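Local coordinates for protein VP24 (White spot syndrome virus, PDB 5HLJ) that serves as a major envelope protein of the virus, probably held at the viral membrane, and assembles from three copies of a beta-rich chain, at residues Asp108-Ser113 with Leu164-Ser169; Glu19-Thr24 with Gly39-Arg44; Leu91-Arg96 with Leu145-Thr150; Gly47-Ala52 with Ile68-Leu73; Arg103-Asp108 with Thr135-Asn140. All blocks are in the same frame, centred on the assembly; numbering follows the deposited sequence.

Interaction 1. Residues Asp108-Ser113 with Leu164-Ser169; sequences DSVSLS and LSMRFS
Asp108 OD2 sits at the edge of the Arg167 guanidinium, near its plane, and lies 3.7 Å from Arg167 NE, a long salt bridge. The Asp108 carboxylate is the second flat group: Ser169 OG donates to OD2 at 2.5 Å, arriving on the syn side but 26° out of the carboxylate plane. CG of Asp108 stands anti to the carbonyl carbon (chi1 -72°), beside its own backbone N, which in turn donates to Arg167 O. Farther along, strands 105-114 and 161-170 form an antiparallel ladder. Ser111 and Ser165 are a hydrogen-bonded pair in which Ser111 N reaches Ser165 O at 2.9 Å and Ser165 N returns the bond to Ser111 O. On this serine-bearing face Ser111 OG rests on Ser165 CB at 3.4 Å, whereas Ser165 OG bonds to Asn22 on strand 19-28. The other face is apolar. Val110 and Met166 run alongside each other in the same direction, with CG1 of Val110 4.1 Å from CG of Met166. CD2 of Leu112 meets CD1 of Leu164 at 3.8 Å, and Phe147 packs on both leucines. The ladder thus separates an apolar face, turned to Phe147 and Leu145, from a polar one at the subunit interface. There Arg167 NH1 comes close to Arg167 NH1 of both neighbouring subunits, a concentration of positive charge that the nearby Asp108 would be expected to offset in part.

Interaction 2. Residues Glu19-Thr24 with Gly39-Arg44; sequences EIINLT and GTLQTR
Ile21 and Leu41 meet at the splayed end of the beta hairpin made by strands 19-28 and 33-42. The short strand axes here are still 8.8 Å apart; no backbone-to-backbone bond links the segments, and side chains bridge them. The apolar contacts join the two arms: CG2 of Ile21 touches CD2 of Leu41 at 3.6 Å, while CD1 of Ile21 lies 3.7 Å from CG2 of Thr43. Leu23 adds a looser approach to the same Leu41 methyl. Leu174 of a neighbouring subunit also packs on Leu41, and Gly39 and Thr40 continue the sheet into that subunit as an antiparallel ladder. Hydrogen bonding is concentrated on Glu19. Its chain is extended, with CG anti to the backbone N (chi1 -174°), and the carboxylate spans the gap to the loop beyond Gln42. Arg44 N gives a nearly straight bond of 3.1 Å to the syn lone pair of Glu19 OE2 and a weak one to Glu19 OE1; OE1 is also bonded by Asn45 N. The turn is tied further by Thr43 OG1, bonded to Tyr46 N and Gly47 O. Charge plays a more indirect part, since Glu19 OE2 lies 4.4 Å from Arg44 NH1 and well out of the guanidinium plane. A water closes that gap, donating to Glu19 OE2 at 3.0 Å and accepting, in plane at the guanidinium edge, from Arg44 NH1 at 2.6 Å.

Interaction 3. Residues Leu91-Arg96 with Leu145-Thr150; sequences LELYAR and LVFGAT
Leu93 and Phe147 face each other in the antiparallel ladder that joins strands 90-99 and 141-151, two long neighbours in the main sheet. Backbone pairing is firm at both ends: Leu91 N donates to Ala149 O at 2.8 Å with the bond returned, and Ala95 and Leu145 exchange a second such pair. It slackens in the middle, where Leu93 N still reaches Phe147 O at 2.9 Å but the return bond from Phe147 N to Leu93 O is weak. Leu93 O also has Val146 CA close by, a CA-H...O contact of 3.0 Å. Phe147 carries CG in the position between its backbone N and carbonyl carbon (chi1 76°). The ring meets Leu93 obliquely, Phe147 CE2 touching both CB and CD2 of that leucine at 3.5 Å each. Phe34 of strand 33-42 meets the same aromatic ring, and Phe36 packs on Leu93 and Ala95, so this face belongs to the apolar interior. On the other face, the extended side chain of Glu92 brings OE2 to the edge of the Tyr94 ring, in plane, and 4.0 Å from Val146 CG1. Beyond the ladder, OE1 is bonded to His79 ND1 and OE2 to Thr80 N. The buried carboxylate thus meets the Thr80 N-H, which would be expected to favour its ionised form, while the opposite face is joined mainly by apolar contacts between the side chains of the two strands.

Interaction 4. Residues Gly47-Ala52 with Ile68-Leu73; sequences GKVYVA and IILTSL
Val49 holds CG1 anti to its backbone N (chi1 166°), and that methyl touches CD1 of Leu70 at 3.6 Å. On the opposite face Tyr50 likewise has CG anti to the backbone N (chi1 -173°); the ring extends off from the neighbouring strand while Tyr50 CB stays against Ile69 CD1 at 3.8 Å. Ile69 CG2 approaches CD2 of the Tyr50 ring obliquely, at 4.1 Å. These residues belong to a beta-alpha-beta crossover: the chain runs from strand 48-51 through the short helix 58-61 to strand 68-72, which lies parallel to the first, and Leu61 of the helix packs on Ile69. The backbone shows the pattern of parallel strands, with Tyr50 bonded to two different partners. Its N donates to Ile68 O at 2.8 Å, almost straight, and its O accepts from Leu70 N at 2.9 Å. Ile68 N to Lys48 O is longer, 3.2 Å, and Ala52 N reaches Leu70 O through a more bent bond of 136°. Val49 bonds instead to Leu41 on strand 33-42, and Ile69 to Tyr98 on strand 90-99. The backbone N-H and C=O groups thus pair with strands on both sides, while Val49 and Leu70 contribute methyls to a largely apolar face that Phe36 shares.

Interaction 5. Residues Arg103-Asp108 with Thr135-Asn140; sequences RDITVD and TVLKKN
Val107 and Leu137 form the tight part of this contact, CG2 of the valine lying 3.7 Å from CD1 of the leucine. The antiparallel ladder of strands 105-114 and 135-137 carries them: Leu137 N donates to Ile105 O, and Ile105 N returns a bond to Leu137 O at 3.1 Å. Val107 and Thr135 form the next hydrogen-bonded pair, with Val107 N 2.9 Å from Thr135 O. Phe168 of strand 161-170 packs on Ile105 and Val107. Past Leu137 the strand gives way to a loop, more open to solvent at Lys139, in which Asp104 takes up the polar contacts. Lys138 is bent at chi2 and chi3 (-67° and -70°), folding back until NZ makes a salt bridge of 2.9 Å to Asp104 OD1, on the syn side but 23° out of the carboxylate plane. The other oxygen, Asp104 OD2, accepts from Lys139 N at 3.0 Å, met almost head-on. The exposed Lys139 side chain runs past Arg103, its NZ 4.3 Å from Asp104 OD2 and too far for a salt bridge. Asn172 ND2 also bonds to Asp104 OD1. With an ammonium, an amide and a backbone N-H around it, the buried carboxylate would be expected to stay ionised.

All five contacts lie in one mixed sheet. Interactions 2 and 4 come first along the chain; strands 33-42 and 48-51 bond directly, and the centres of the two interactions are about 10 Å apart. Strand 68-72 of interaction 4 then pairs with strand 90-99 of interaction 3. In the other direction, strand 19-28 pairs with strand 161-170 of interaction 1, which shares Asp108 and strand 105-114 with interaction 5. Interaction 5 is nested within the loop closed by interaction 3. Although far apart in strand order, interactions 1 and 3 touch through Leu164 and Phe147, and Ile68 meets Ile105. The sheet thus curls around a common interior, consistent with a beta barrel, and interactions 1 and 2 both touch neighbouring subunits.

Interaction 1. Residues Asp108-Ser113 with Leu164-Ser169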
# COMPACT_ATOMS: atom_id res chain seq x y z
N ASP A 108 -4.38 -8.82 4.85
CA ASP A 108 -5.01 -8.19 3.69
C ASP A 108 -4.05 -7.87 2.58
O ASP A 108 -4.38 -8.01 1.40
CB ASP A 108 -5.69 -6.89 4.10
CG ASP A 108 -6.92 -7.11 4.89
OD1 ASP A 108 -7.78 -7.90 4.45
OD2 ASP A 108 -7.03 -6.48 5.97
N SER A 109 -2.88 -7.39 2.96
CA SER A 109 -1.93 -6.88 1.97
C SER A 109 -0.56 -6.80 2.57
O SER A 109 -0.40 -6.81 3.79
CB SER A 109 -2.37 -5.50 1.46
OG SER A 109 -2.59 -4.61 2.53
N VAL A 110 0.44 -6.75 1.72
CA VAL A 110 1.79 -6.52 2.19
C VAL A 110 2.45 -5.48 1.30
O VAL A 110 2.03 -5.27 0.17
CB VAL A 110 2.64 -7.81 2.20
CG1 VAL A 110 1.92 -8.94 2.90
CG2 VAL A 110 3.01 -8.21 0.80
N SER A 111 3.47 -4.83 1.83
CA SER A 111 4.32 -3.99 0.99
C SER A 111 5.73 -4.06 1.53
O SER A 111 5.96 -4.46 2.67
CB SER A 111 3.80 -2.55 0.93
OG SER A 111 3.61 -2.01 2.23
N LEU A 112 6.69 -3.71 0.67
CA LEU A 112 8.09 -3.76 1.00
C LEU A 112 8.75 -2.44 0.70
O LEU A 112 8.44 -1.78 -0.28
CB LEU A 112 8.84 -4.83 0.18
CG LEU A 112 8.76 -6.33 0.40
CD1 LEU A 112 9.77 -6.95 -0.54
CD2 LEU A 112 9.05 -6.73 1.84
N SER A 113 9.71 -2.10 1.54
CA SER A 113 10.64 -1.05 1.25
C SER A 113 12.03 -1.63 1.46
O SER A 113 12.23 -2.39 2.41
CB SER A 113 10.39 0.16 2.15
OG SER A 113 11.51 1.04 2.16
N LEU A 164 9.19 -4.85 5.96
CA LEU A 164 7.96 -5.50 5.56
C LEU A 164 6.76 -4.89 6.28
O LEU A 164 6.76 -4.80 7.50
CB LEU A 164 8.04 -7.00 5.85
CG LEU A 164 6.77 -7.85 5.71
CD1 LEU A 164 6.32 -7.96 4.26
CD2 LEU A 164 7.00 -9.25 6.32
N SER A 165 5.77 -4.46 5.53
CA SER A 165 4.51 -4.02 6.11
C SER A 165 3.40 -5.02 5.83
O SER A 165 3.15 -5.36 4.68
CB SER A 165 4.11 -2.64 5.58
OG SER A 165 4.84 -1.61 6.20
N MET A 166 2.75 -5.48 6.88
CA MET A 166 1.58 -6.34 6.71
C MET A 166 0.36 -5.70 7.34
O MET A 166 0.44 -5.17 8.45
CB MET A 166 1.80 -7.72 7.34
CG MET A 166 3.02 -8.46 6.81
SD MET A 166 3.13 -10.16 7.41
CE MET A 166 3.57 -9.90 9.13
N ARG A 167 -0.78 -5.74 6.65
CA ARG A 167 -2.00 -5.28 7.28
C ARG A 167 -2.81 -6.45 7.82
O ARG A 167 -3.16 -7.37 7.08
CB ARG A 167 -2.85 -4.46 6.31
CG ARG A 167 -4.14 -3.95 6.97
CD ARG A 167 -4.94 -3.00 6.08
NE ARG A 167 -6.34 -2.91 6.50
CZ ARG A 167 -7.01 -1.77 6.68
NH1 ARG A 167 -6.39 -0.60 6.50
NH2 ARG A 167 -8.29 -1.79 7.04
N PHE A 168 -3.09 -6.41 9.12
CA PHE A 168 -3.95 -7.38 9.78
C PHE A 168 -5.36 -6.83 9.92
O PHE A 168 -5.55 -5.66 10.26
CB PHE A 168 -3.42 -7.73 11.18
CG PHE A 168 -2.19 -8.59 11.19
CD1 PHE A 168 -1.48 -8.85 10.02
CD2 PHE A 168 -1.73 -9.15 12.38
CE1 PHE A 168 -0.33 -9.64 10.04
CE2 PHE A 168 -0.60 -9.94 12.41
CZ PHE A 168 0.11 -10.19 11.24
N SER A 169 -6.36 -7.68 9.71
CA SER A 169 -7.74 -7.29 10.01
C SER A 169 -8.52 -8.47 10.60
O SER A 169 -8.16 -9.62 10.39
CB SER A 169 -8.42 -6.72 8.75
OG SER A 169 -8.43 -7.67 7.70

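Interaction 2. Residues Glu19-Thr24 with Gly39-Arg44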
# COMPACT_ATOMS: atom_id res chain seq x y z
N GLU A 19 -4.83 -3.25 11.66
CA GLU A 19 -3.59 -2.65 12.09
C GLU A 19 -2.46 -3.06 11.16
O GLU A 19 -2.49 -4.14 10.57
CB GLU A 19 -3.30 -3.05 13.54
CG GLU A 19 -2.10 -2.37 14.14
CD GLU A 19 -1.95 -2.64 15.63
OE1 GLU A 19 -2.85 -3.29 16.22
OE2 GLU A 19 -0.94 -2.18 16.21
N ILE A 20 -1.47 -2.18 11.00
CA ILE A 20 -0.28 -2.48 10.23
C ILE A 20 0.82 -3.01 11.14
O ILE A 20 1.08 -2.44 12.20
CB ILE A 20 0.23 -1.24 9.50
CG1 ILE A 20 -0.78 -0.78 8.44
CG2 ILE A 20 1.52 -1.53 8.80
CD1 ILE A 20 -0.86 -1.69 7.27
N ILE A 21 1.44 -4.11 10.72
CA ILE A 21 2.54 -4.77 11.42
C ILE A 21 3.82 -4.49 10.65
O ILE A 21 3.94 -4.90 9.50
CB ILE A 21 2.31 -6.31 11.51
CG1 ILE A 21 0.93 -6.62 12.11
CG2 ILE A 21 3.40 -7.01 12.29
CD1 ILE A 21 0.65 -5.92 13.42
N ASN A 22 4.78 -3.78 11.24
CA ASN A 22 6.02 -3.47 10.53
C ASN A 22 7.17 -4.33 11.06
O ASN A 22 7.54 -4.23 12.23
CB ASN A 22 6.37 -1.98 10.65
CG ASN A 22 5.34 -1.08 9.97
OD1 ASN A 22 5.22 -1.08 8.75
ND2 ASN A 22 4.61 -0.29 10.76
N LEU A 23 7.71 -5.18 10.19
CA LEU A 23 8.79 -6.09 10.54
C LEU A 23 9.99 -5.92 9.62
O LEU A 23 9.88 -5.33 8.53
CB LEU A 23 8.31 -7.54 10.46
CG LEU A 23 7.14 -7.96 11.35
CD1 LEU A 23 6.85 -9.42 11.13
CD2 LEU A 23 7.46 -7.68 12.82
N THR A 24 11.12 -6.45 10.03
CA THR A 24 12.33 -6.41 9.23
C THR A 24 12.64 -7.78 8.63
O THR A 24 12.46 -8.79 9.30
CB THR A 24 13.51 -5.89 10.07
OG1 THR A 24 13.23 -4.55 10.47
CG2 THR A 24 14.78 -5.88 9.27
N GLY A 39 12.63 -10.96 17.03
CA GLY A 39 12.33 -9.85 17.91
C GLY A 39 10.86 -9.86 18.24
O GLY A 39 10.18 -10.85 17.99
N THR A 40 10.37 -8.75 18.80
CA THR A 40 8.98 -8.67 19.26
C THR A 40 8.38 -7.33 18.89
O THR A 40 9.09 -6.36 18.60
CB THR A 40 8.86 -8.86 20.79
OG1 THR A 40 9.70 -7.91 21.46
CG2 THR A 40 9.29 -10.26 21.22
N LEU A 41 7.06 -7.28 18.88
CA LEU A 41 6.34 -6.06 18.55
C LEU A 41 5.06 -6.02 19.34
O LEU A 41 4.25 -6.94 19.25
CB LEU A 41 6.05 -5.97 17.04
CG LEU A 41 5.09 -4.89 16.53
CD1 LEU A 41 5.63 -3.47 16.73
CD2 LEU A 41 4.75 -5.11 15.07
N GLN A 42 4.89 -4.97 20.13
CA GLN A 42 3.65 -4.76 20.85
C GLN A 42 2.63 -4.06 19.94
O GLN A 42 2.88 -2.96 19.47
CB GLN A 42 3.90 -3.94 22.12
CG GLN A 42 2.66 -3.81 22.98
CD GLN A 42 2.18 -5.16 23.48
OE1 GLN A 42 2.97 -5.96 24.00
NE2 GLN A 42 0.89 -5.43 23.30
N THR A 43 1.51 -4.70 19.67
CA THR A 43 0.49 -4.08 18.84
C THR A 43 -0.61 -3.54 19.73
O THR A 43 -0.67 -3.87 20.92
CB THR A 43 -0.11 -5.08 17.82
OG1 THR A 43 -0.99 -5.99 18.50
CG2 THR A 43 1.01 -5.85 17.10
N ARG A 44 -1.49 -2.71 19.18
CA ARG A 44 -2.60 -2.20 19.96
C ARG A 44 -3.79 -3.16 19.94
O ARG A 44 -4.52 -3.24 20.91
CB ARG A 44 -3.05 -0.80 19.48
CG ARG A 44 -1.94 0.07 18.89
CD ARG A 44 -2.43 1.52 18.61
NE ARG A 44 -3.88 1.60 18.34
CZ ARG A 44 -4.44 1.45 17.13
NH1 ARG A 44 -3.69 1.19 16.05
NH2 ARG A 44 -5.77 1.55 17.01
O HOH W 1 -1.20 0.74 15.70

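Interaction 3. Residues Leu91-Arg96 with Leu145-Thr150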
# COMPACT_ATOMS: atom_id res chain seq x y z
N LEU A 91 12.37 -14.58 -5.07
CA LEU A 91 12.44 -14.89 -3.64
C LEU A 91 11.07 -15.15 -3.05
O LEU A 91 10.07 -14.60 -3.50
CB LEU A 91 13.11 -13.75 -2.87
CG LEU A 91 14.61 -13.82 -2.62
CD1 LEU A 91 15.38 -13.99 -3.92
CD2 LEU A 91 15.09 -12.57 -1.87
N GLU A 92 11.03 -15.99 -2.03
CA GLU A 92 9.77 -16.30 -1.39
C GLU A 92 9.91 -16.21 0.13
O GLU A 92 10.91 -16.62 0.70
CB GLU A 92 9.29 -17.69 -1.82
CG GLU A 92 7.93 -18.11 -1.25
CD GLU A 92 7.49 -19.50 -1.73
OE1 GLU A 92 8.19 -20.11 -2.57
OE2 GLU A 92 6.45 -19.98 -1.25
N LEU A 93 8.92 -15.61 0.77
CA LEU A 93 8.78 -15.75 2.21
C LEU A 93 7.88 -16.96 2.46
O LEU A 93 6.74 -16.98 2.01
CB LEU A 93 8.18 -14.49 2.85
CG LEU A 93 7.82 -14.71 4.33
CD1 LEU A 93 9.10 -14.77 5.20
CD2 LEU A 93 6.82 -13.69 4.84
N TYR A 94 8.40 -17.98 3.13
CA TYR A 94 7.59 -19.12 3.51
C TYR A 94 7.52 -19.14 5.03
O TYR A 94 8.47 -19.57 5.70
CB TYR A 94 8.16 -20.43 2.95
CG TYR A 94 7.24 -21.63 3.13
CD1 TYR A 94 6.48 -22.12 2.07
CD2 TYR A 94 7.13 -22.26 4.37
CE1 TYR A 94 5.63 -23.22 2.25
CE2 TYR A 94 6.29 -23.33 4.56
CZ TYR A 94 5.54 -23.81 3.51
OH TYR A 94 4.70 -24.89 3.74
N ALA A 95 6.41 -18.65 5.57
CA ALA A 95 6.33 -18.44 7.01
C ALA A 95 5.28 -19.32 7.66
O ALA A 95 4.26 -19.64 7.05
CB ALA A 95 6.04 -16.97 7.31
N ARG A 96 5.53 -19.69 8.91
CA ARG A 96 4.57 -20.39 9.73
C ARG A 96 4.13 -19.43 10.82
O ARG A 96 4.96 -18.83 11.51
CB ARG A 96 5.16 -21.69 10.31
CG ARG A 96 5.69 -22.68 9.25
CD ARG A 96 4.56 -23.45 8.56
NE ARG A 96 3.92 -24.39 9.48
CZ ARG A 96 2.71 -24.92 9.29
NH1 ARG A 96 2.01 -24.58 8.21
NH2 ARG A 96 2.19 -25.75 10.18
N LEU A 145 1.99 -18.70 5.58
CA LEU A 145 1.86 -17.35 5.04
C LEU A 145 3.00 -17.11 4.08
O LEU A 145 4.16 -17.32 4.43
CB LEU A 145 1.88 -16.30 6.16
CG LEU A 145 1.83 -14.81 5.77
CD1 LEU A 145 0.54 -14.46 5.08
CD2 LEU A 145 1.99 -13.90 7.01
N VAL A 146 2.68 -16.71 2.84
CA VAL A 146 3.74 -16.49 1.87
C VAL A 146 3.54 -15.20 1.08
O VAL A 146 2.42 -14.73 0.88
CB VAL A 146 3.88 -17.69 0.84
CG1 VAL A 146 3.68 -19.04 1.51
CG2 VAL A 146 2.92 -17.55 -0.31
N PHE A 147 4.65 -14.63 0.62
CA PHE A 147 4.60 -13.66 -0.46
C PHE A 147 5.84 -13.88 -1.30
O PHE A 147 6.85 -14.43 -0.82
CB PHE A 147 4.50 -12.21 0.07
CG PHE A 147 5.80 -11.65 0.60
CD1 PHE A 147 6.73 -11.07 -0.25
CD2 PHE A 147 6.07 -11.68 1.96
CE1 PHE A 147 7.91 -10.56 0.24
CE2 PHE A 147 7.25 -11.16 2.46
CZ PHE A 147 8.18 -10.61 1.60
N GLY A 148 5.76 -13.51 -2.57
CA GLY A 148 6.92 -13.59 -3.44
C GLY A 148 7.39 -12.23 -3.88
O GLY A 148 6.63 -11.25 -3.90
N ALA A 149 8.67 -12.14 -4.22
CA ALA A 149 9.19 -10.93 -4.84
C ALA A 149 10.14 -11.35 -5.92
O ALA A 149 11.01 -12.19 -5.70
CB ALA A 149 9.88 -10.02 -3.81
N THR A 150 9.97 -10.77 -7.10
CA THR A 150 10.88 -11.03 -8.20
C THR A 150 11.62 -9.75 -8.55
O THR A 150 11.02 -8.78 -9.03
CB THR A 150 10.13 -11.60 -9.42
OG1 THR A 150 9.71 -12.94 -9.12
CG2 THR A 150 11.03 -11.64 -10.66

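Interaction 4. Residues Gly47-Ala52 with Ile68-Leu73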
# COMPACT_ATOMS: atom_id res chain seq x y z
N GLY A 47 -2.38 -8.01 20.38
CA GLY A 47 -1.51 -8.52 21.43
C GLY A 47 -0.06 -8.39 21.04
O GLY A 47 0.31 -7.47 20.29
N LYS A 48 0.77 -9.31 21.54
CA LYS A 48 2.20 -9.26 21.28
C LYS A 48 2.57 -10.11 20.06
O LYS A 48 2.18 -11.27 19.95
CB LYS A 48 3.01 -9.74 22.50
CG LYS A 48 4.53 -9.47 22.36
CD LYS A 48 5.40 -10.35 23.27
CE LYS A 48 5.81 -9.65 24.57
NZ LYS A 48 7.00 -8.73 24.44
N VAL A 49 3.30 -9.52 19.13
CA VAL A 49 3.79 -10.28 18.00
C VAL A 49 5.19 -10.77 18.34
O VAL A 49 6.05 -9.99 18.73
CB VAL A 49 3.76 -9.45 16.72
CG1 VAL A 49 4.57 -10.12 15.63
CG2 VAL A 49 2.32 -9.26 16.27
N TYR A 50 5.40 -12.07 18.21
CA TYR A 50 6.68 -12.69 18.53
C TYR A 50 7.26 -13.32 17.27
O TYR A 50 6.69 -14.26 16.70
CB TYR A 50 6.52 -13.76 19.63
CG TYR A 50 7.81 -14.37 20.17
CD1 TYR A 50 8.20 -14.15 21.50
CD2 TYR A 50 8.61 -15.20 19.39
CE1 TYR A 50 9.35 -14.71 22.02
CE2 TYR A 50 9.77 -15.76 19.90
CZ TYR A 50 10.13 -15.51 21.22
OH TYR A 50 11.28 -16.07 21.73
N VAL A 51 8.42 -12.82 16.87
CA VAL A 51 9.08 -13.36 15.71
C VAL A 51 10.22 -14.28 16.16
O VAL A 51 11.30 -13.79 16.49
CB VAL A 51 9.61 -12.24 14.79
CG1 VAL A 51 10.26 -12.83 13.56
CG2 VAL A 51 8.48 -11.29 14.41
N ALA A 52 9.97 -15.59 16.15
CA ALA A 52 10.98 -16.58 16.57
C ALA A 52 12.15 -16.67 15.61
O ALA A 52 12.12 -16.10 14.52
CB ALA A 52 10.33 -17.95 16.75
N ILE A 68 0.76 -13.89 18.74
CA ILE A 68 0.93 -14.28 17.35
C ILE A 68 2.41 -14.60 17.15
O ILE A 68 3.27 -13.75 17.43
CB ILE A 68 0.48 -13.16 16.37
CG1 ILE A 68 -1.00 -12.84 16.54
CG2 ILE A 68 0.76 -13.54 14.95
CD1 ILE A 68 -1.45 -11.59 15.80
N ILE A 69 2.72 -15.82 16.71
CA ILE A 69 4.10 -16.28 16.63
C ILE A 69 4.45 -16.59 15.19
O ILE A 69 3.75 -17.36 14.52
CB ILE A 69 4.35 -17.56 17.48
CG1 ILE A 69 3.51 -17.55 18.75
CG2 ILE A 69 5.84 -17.73 17.79
CD1 ILE A 69 3.91 -16.48 19.74
N LEU A 70 5.55 -16.02 14.71
CA LEU A 70 5.97 -16.22 13.34
C LEU A 70 7.36 -16.81 13.25
O LEU A 70 8.23 -16.50 14.07
CB LEU A 70 5.94 -14.90 12.57
CG LEU A 70 4.67 -14.06 12.49
CD1 LEU A 70 4.56 -13.13 13.68
CD2 LEU A 70 4.69 -13.29 11.20
N THR A 71 7.58 -17.65 12.24
CA THR A 71 8.91 -18.10 11.87
C THR A 71 9.01 -18.18 10.34
O THR A 71 8.05 -18.57 9.67
CB THR A 71 9.27 -19.48 12.51
OG1 THR A 71 10.61 -19.83 12.18
CG2 THR A 71 8.33 -20.58 12.03
N SER A 72 10.14 -17.78 9.78
CA SER A 72 10.40 -18.00 8.37
C SER A 72 11.22 -19.27 8.21
O SER A 72 12.14 -19.52 8.99
CB SER A 72 11.12 -16.80 7.76
OG SER A 72 12.27 -16.45 8.49
N LEU A 73 10.86 -20.09 7.22
CA LEU A 73 11.55 -21.36 6.96
C LEU A 73 12.48 -21.21 5.78
O LEU A 73 12.21 -20.45 4.85
CB LEU A 73 10.55 -22.51 6.71
CG LEU A 73 9.49 -22.79 7.78
CD1 LEU A 73 8.76 -24.12 7.53
CD2 LEU A 73 10.08 -22.74 9.20

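Interaction 5. Residues Arg103-Asp108 with Thr135-Asn140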
# COMPACT_ATOMS: atom_id res chain seq x y z
N ARG A 103 -9.62 -14.67 17.78
CA ARG A 103 -10.31 -14.59 16.49
C ARG A 103 -9.43 -14.89 15.29
O ARG A 103 -8.21 -14.72 15.34
CB ARG A 103 -10.94 -13.22 16.29
CG ARG A 103 -12.30 -13.10 16.90
CD ARG A 103 -13.01 -11.82 16.47
NE ARG A 103 -13.10 -11.64 15.02
CZ ARG A 103 -13.93 -10.76 14.45
NH1 ARG A 103 -14.71 -10.01 15.21
NH2 ARG A 103 -13.98 -10.63 13.13
N ASP A 104 -10.07 -15.34 14.23
CA ASP A 104 -9.45 -15.40 12.92
C ASP A 104 -8.92 -14.02 12.52
O ASP A 104 -9.54 -12.99 12.82
CB ASP A 104 -10.45 -15.90 11.88
CG ASP A 104 -10.72 -17.39 12.00
OD1 ASP A 104 -11.58 -17.90 11.24
OD2 ASP A 104 -10.05 -18.08 12.81
N ILE A 105 -7.78 -14.00 11.84
CA ILE A 105 -7.17 -12.78 11.33
C ILE A 105 -6.92 -12.92 9.84
O ILE A 105 -6.43 -13.96 9.39
CB ILE A 105 -5.83 -12.49 12.01
CG1 ILE A 105 -6.04 -12.28 13.51
CG2 ILE A 105 -5.14 -11.32 11.35
CD1 ILE A 105 -4.75 -12.24 14.27
N THR A 106 -7.27 -11.90 9.05
CA THR A 106 -6.89 -11.90 7.65
C THR A 106 -5.68 -10.99 7.44
O THR A 106 -5.63 -9.86 7.94
CB THR A 106 -8.06 -11.45 6.71
OG1 THR A 106 -9.20 -12.30 6.90
CG2 THR A 106 -7.63 -11.52 5.23
N VAL A 107 -4.67 -11.50 6.75
CA VAL A 107 -3.60 -10.64 6.27
C VAL A 107 -4.04 -10.11 4.90
O VAL A 107 -4.08 -10.86 3.93
CB VAL A 107 -2.25 -11.37 6.20
CG1 VAL A 107 -1.13 -10.40 5.83
CG2 VAL A 107 -1.94 -12.01 7.55
N ASP A 108 -4.38 -8.82 4.85
CA ASP A 108 -5.01 -8.19 3.69
C ASP A 108 -4.05 -7.87 2.58
O ASP A 108 -4.38 -8.01 1.40
CB ASP A 108 -5.69 -6.89 4.10
CG ASP A 108 -6.92 -7.11 4.89
OD1 ASP A 108 -7.78 -7.90 4.45
OD2 ASP A 108 -7.03 -6.48 5.97
N THR A 135 -4.61 -13.84 2.97
CA THR A 135 -4.45 -15.11 3.66
C THR A 135 -5.08 -15.08 5.03
O THR A 135 -4.75 -14.20 5.84
CB THR A 135 -2.97 -15.46 3.85
OG1 THR A 135 -2.32 -15.54 2.57
CG2 THR A 135 -2.82 -16.77 4.62
N VAL A 136 -5.96 -16.04 5.31
CA VAL A 136 -6.59 -16.13 6.62
C VAL A 136 -5.67 -16.87 7.61
O VAL A 136 -5.17 -17.96 7.33
CB VAL A 136 -7.95 -16.85 6.56
CG1 VAL A 136 -8.55 -16.98 7.97
CG2 VAL A 136 -8.90 -16.09 5.66
N LEU A 137 -5.43 -16.26 8.77
CA LEU A 137 -4.75 -16.95 9.84
C LEU A 137 -5.82 -17.49 10.81
O LEU A 137 -6.39 -16.74 11.61
CB LEU A 137 -3.76 -16.03 10.56
CG LEU A 137 -2.80 -15.20 9.68
CD1 LEU A 137 -2.01 -14.17 10.50
CD2 LEU A 137 -1.85 -16.08 8.91
N LYS A 138 -6.13 -18.77 10.69
CA LYS A 138 -7.14 -19.38 11.55
C LYS A 138 -6.63 -19.39 13.00
O LYS A 138 -5.45 -19.64 13.25
CB LYS A 138 -7.45 -20.80 11.07
CG LYS A 138 -7.96 -20.88 9.65
CD LYS A 138 -9.32 -20.23 9.52
CE LYS A 138 -10.38 -21.07 10.22
NZ LYS A 138 -11.75 -20.54 9.98
N LYS A 139 -7.51 -19.10 13.95
CA LYS A 139 -7.10 -19.10 15.35
C LYS A 139 -6.89 -20.52 15.90
O LYS A 139 -7.55 -21.47 15.48
CB LYS A 139 -8.13 -18.36 16.19
CG LYS A 139 -9.48 -19.02 16.28
CD LYS A 139 -10.35 -18.27 17.28
CE LYS A 139 -11.66 -19.00 17.51
NZ LYS A 139 -12.31 -19.38 16.23
N ASN A 140 -5.95 -20.64 16.84
CA ASN A 140 -5.54 -21.91 17.43
C ASN A 140 -4.92 -22.82 16.41
O ASN A 140 -4.91 -24.05 16.57
CB ASN A 140 -6.72 -22.62 18.10
CG ASN A 140 -7.17 -21.92 19.36
OD1 ASN A 140 -8.32 -21.50 19.48
ND2 ASN A 140 -6.25 -21.77 20.31